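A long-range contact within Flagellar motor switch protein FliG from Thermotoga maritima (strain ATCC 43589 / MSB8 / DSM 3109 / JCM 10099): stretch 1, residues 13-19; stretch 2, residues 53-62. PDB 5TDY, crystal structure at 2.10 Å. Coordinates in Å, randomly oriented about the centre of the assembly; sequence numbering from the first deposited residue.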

# COMPACT_ATOMS: atom_id res chain seq x y z
N ALA B 13 7.74 -2.91 -7.28
CA ALA B 13 9.02 -2.32 -6.94
C ALA B 13 8.85 -1.15 -5.98
O ALA B 13 9.65 -1.00 -5.04
N VAL B 14 7.83 -0.32 -6.19
CA VAL B 14 7.58 0.80 -5.29
C VAL B 14 7.26 0.29 -3.88
O VAL B 14 7.75 0.84 -2.88
N LEU B 15 6.49 -0.80 -3.78
CA LEU B 15 6.15 -1.31 -2.46
C LEU B 15 7.39 -1.80 -1.73
O LEU B 15 7.57 -1.49 -0.54
N LEU B 16 8.26 -2.54 -2.42
CA LEU B 16 9.44 -3.07 -1.74
C LEU B 16 10.41 -1.95 -1.38
O LEU B 16 11.08 -2.03 -0.35
N VAL B 17 10.54 -0.92 -2.21
CA VAL B 17 11.38 0.21 -1.83
C VAL B 17 10.81 0.88 -0.58
O VAL B 17 11.55 1.19 0.36
N ALA B 18 9.49 1.04 -0.53
CA ALA B 18 8.84 1.67 0.62
C ALA B 18 9.02 0.87 1.90
O ALA B 18 9.00 1.43 3.00
N LEU B 19 9.15 -0.46 1.78
CA LEU B 19 9.37 -1.27 2.96
C LEU B 19 10.77 -1.07 3.54
O LEU B 19 10.97 -1.29 4.74
N GLU B 53 2.85 8.47 -6.73
CA GLU B 53 3.06 7.05 -6.99
C GLU B 53 3.06 6.27 -5.69
O GLU B 53 2.32 5.30 -5.53
N LYS B 54 3.88 6.72 -4.73
CA LYS B 54 4.03 6.00 -3.47
C LYS B 54 2.69 5.87 -2.75
O LYS B 54 2.33 4.78 -2.28
N LYS B 55 1.95 6.97 -2.65
CA LYS B 55 0.65 6.97 -1.98
C LYS B 55 -0.36 6.09 -2.72
O LYS B 55 -1.12 5.35 -2.09
N GLN B 56 -0.36 6.15 -4.06
CA GLN B 56 -1.25 5.29 -4.84
C GLN B 56 -0.95 3.82 -4.61
O GLN B 56 -1.86 3.00 -4.40
N VAL B 57 0.33 3.44 -4.68
CA VAL B 57 0.69 2.04 -4.49
C VAL B 57 0.29 1.58 -3.10
O VAL B 57 -0.31 0.51 -2.92
N LEU B 58 0.55 2.41 -2.09
CA LEU B 58 0.24 2.01 -0.72
C LEU B 58 -1.26 1.85 -0.52
O LEU B 58 -1.70 0.91 0.15
N GLU B 59 -2.06 2.74 -1.12
CA GLU B 59 -3.52 2.64 -0.97
C GLU B 59 -4.07 1.37 -1.60
O GLU B 59 -4.91 0.68 -0.99
N GLU B 60 -3.63 1.04 -2.82
CA GLU B 60 -4.07 -0.19 -3.46
C GLU B 60 -3.59 -1.41 -2.68
O GLU B 60 -4.34 -2.37 -2.48
N PHE B 61 -2.33 -1.39 -2.22
CA PHE B 61 -1.82 -2.52 -1.45
C PHE B 61 -2.69 -2.82 -0.24
O PHE B 61 -2.99 -3.98 0.05
N LEU B 62 -3.06 -1.77 0.52
CA LEU B 62 -3.82 -1.97 1.76
C LEU B 62 -5.20 -2.56 1.48
O LEU B 62 -5.64 -3.49 2.17

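The two stretches are helical segments of one chain that cross almost at right angles, with 96° between their N-to-C directions and a closest approach of 9.5 Å between axes. The contact buries 373 Å² in all. No hydrogen bond or salt bridge links the stretches; the contact rests on carbon-to-carbon packing centred on L15, V14 and V57.

L15 gives up the most surface, 83 Å². Its CA-to-CB bond points sideways to the second helix, but chi1 in t (-174°) and chi2 in p (69°) bring the end of the side chain nearer, and the branched tip reaches two residues that are three positions, nearly one turn, apart. L15 CD1 lies 3.9 Å from L58 CD2, while L15 CD2 approaches F61 CD1 to 3.6 Å. L15 CD1 also sits over one face of the F61 ring. F61 points toward the first helix with chi1 in t (166°) and chi2 at 77°. L58 starts sideways and, with chi1 in m and chi2 in t, carries its end closer to the first helix.

V14, with 75 Å² covered, points toward the second helix in the t rotamer (169°). Its CG1 methyl lies 3.8 Å from V57 CG2 and 4.0 Å from K54 CA, so it packs against the backbone of the second helix as well as against a side chain. The CA atoms of V14 and K54 are 6.6 Å apart, the closest such pair across the stretches.

V57 is the counterpart of both residues. It has 48 Å² covered, points toward the first helix and is also in t (170°). Besides the approach of V57 CG2 to V14, V57 CG1 lies 4.1 Å from V14 CG1 and 4.2 Å from L15 CB, so this methyl packs against both residues; it is also 4.1 Å from the backbone atom L15 N. That amide contact is one of proximity alone.

A18, one turn beyond V14, also points toward the second helix. K54 extends past its methyl, and A18 CB lies 3.9 Å from K54 CE. All four chi angles of K54 are in t; the chain leaves its backbone sideways and its end comes nearer, so the lysine contributes its aliphatic portion to this contact.

Several charged groups of the second helix have partners outside the contact between the stretches. K55 points away from the first helix, and K55 NZ donates to E59 OE1 at 2.6 Å in a salt bridge along the same helix. Both carboxylate oxygens of E53 are hydrogen-bonded elsewhere in the structure.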

# COMPACT_ATOMS: atom_id res chain seq x y z
CB ALA B 13 9.75 -1.87 -8.21
CB VAL B 14 6.45 1.70 -5.84
CG1 VAL B 14 5.98 2.72 -4.78
CG2 VAL B 14 6.92 2.43 -7.12
CB LEU B 15 5.11 -2.44 -2.58
CG LEU B 15 4.51 -3.02 -1.29
CD1 LEU B 15 3.63 -1.98 -0.62
CD2 LEU B 15 3.72 -4.27 -1.58
CB LEU B 16 10.11 -4.14 -2.61
CG LEU B 16 9.26 -5.40 -2.79
CD1 LEU B 16 9.86 -6.28 -3.86
CD2 LEU B 16 9.12 -6.17 -1.46
CB VAL B 17 11.53 1.20 -3.00
CG1 VAL B 17 12.03 2.56 -2.51
CG2 VAL B 17 12.52 0.64 -4.05
CB ALA B 18 7.34 1.85 0.34
CB LEU B 19 9.12 -2.74 2.63
CG LEU B 19 7.66 -3.21 2.71
CD1 LEU B 19 7.45 -4.51 1.94
CD2 LEU B 19 7.23 -3.38 4.15
CB GLU B 53 4.38 6.85 -7.73
CG GLU B 53 4.24 6.48 -9.19
CD GLU B 53 5.58 6.47 -9.92
OE1 GLU B 53 5.61 6.06 -11.10
OE2 GLU B 53 6.61 6.89 -9.32
CB LYS B 54 5.04 6.74 -2.59
CG LYS B 54 5.53 5.97 -1.40
CD LYS B 54 6.86 6.57 -0.95
CE LYS B 54 7.51 5.74 0.14
NZ LYS B 54 8.79 6.33 0.64
CB LYS B 55 0.14 8.41 -1.88
CG LYS B 55 -1.08 8.62 -1.01
CD LYS B 55 -1.51 10.10 -1.08
CE LYS B 55 -3.04 10.29 -0.97
NZ LYS B 55 -3.84 9.62 -2.04
CB GLN B 56 -1.14 5.60 -6.33
CG GLN B 56 -1.85 6.85 -6.81
CD GLN B 56 -1.58 7.11 -8.29
OE1 GLN B 56 -1.06 8.17 -8.65
NE2 GLN B 56 -1.93 6.16 -9.14
CB VAL B 57 2.19 1.83 -4.76
CG1 VAL B 57 2.62 0.43 -4.33
CG2 VAL B 57 2.50 2.07 -6.23
CB LEU B 58 0.83 3.03 0.25
CG LEU B 58 2.35 2.97 0.36
CD1 LEU B 58 2.88 4.02 1.33
CD2 LEU B 58 2.82 1.58 0.78
CB GLU B 59 -4.20 3.86 -1.60
CG GLU B 59 -4.17 5.04 -0.65
CD GLU B 59 -4.26 6.35 -1.36
OE1 GLU B 59 -4.09 7.39 -0.69
OE2 GLU B 59 -4.49 6.35 -2.59
CB GLU B 60 -3.59 -0.24 -4.91
CG GLU B 60 -4.16 -1.45 -5.67
CD GLU B 60 -3.65 -1.61 -7.10
OE1 GLU B 60 -3.10 -0.66 -7.69
OE2 GLU B 60 -3.81 -2.72 -7.66
CB PHE B 61 -0.39 -2.26 -0.96
CG PHE B 61 0.02 -3.24 0.09
CD1 PHE B 61 0.37 -4.54 -0.26
CD2 PHE B 61 -0.04 -2.91 1.43
CE1 PHE B 61 0.71 -5.49 0.73
CE2 PHE B 61 0.29 -3.84 2.42
CZ PHE B 61 0.67 -5.12 2.07
CB LEU B 62 -3.94 -0.65 2.52
CG LEU B 62 -2.65 -0.21 3.22
CD1 LEU B 62 -2.79 1.18 3.82
CD2 LEU B 62 -2.21 -1.20 4.30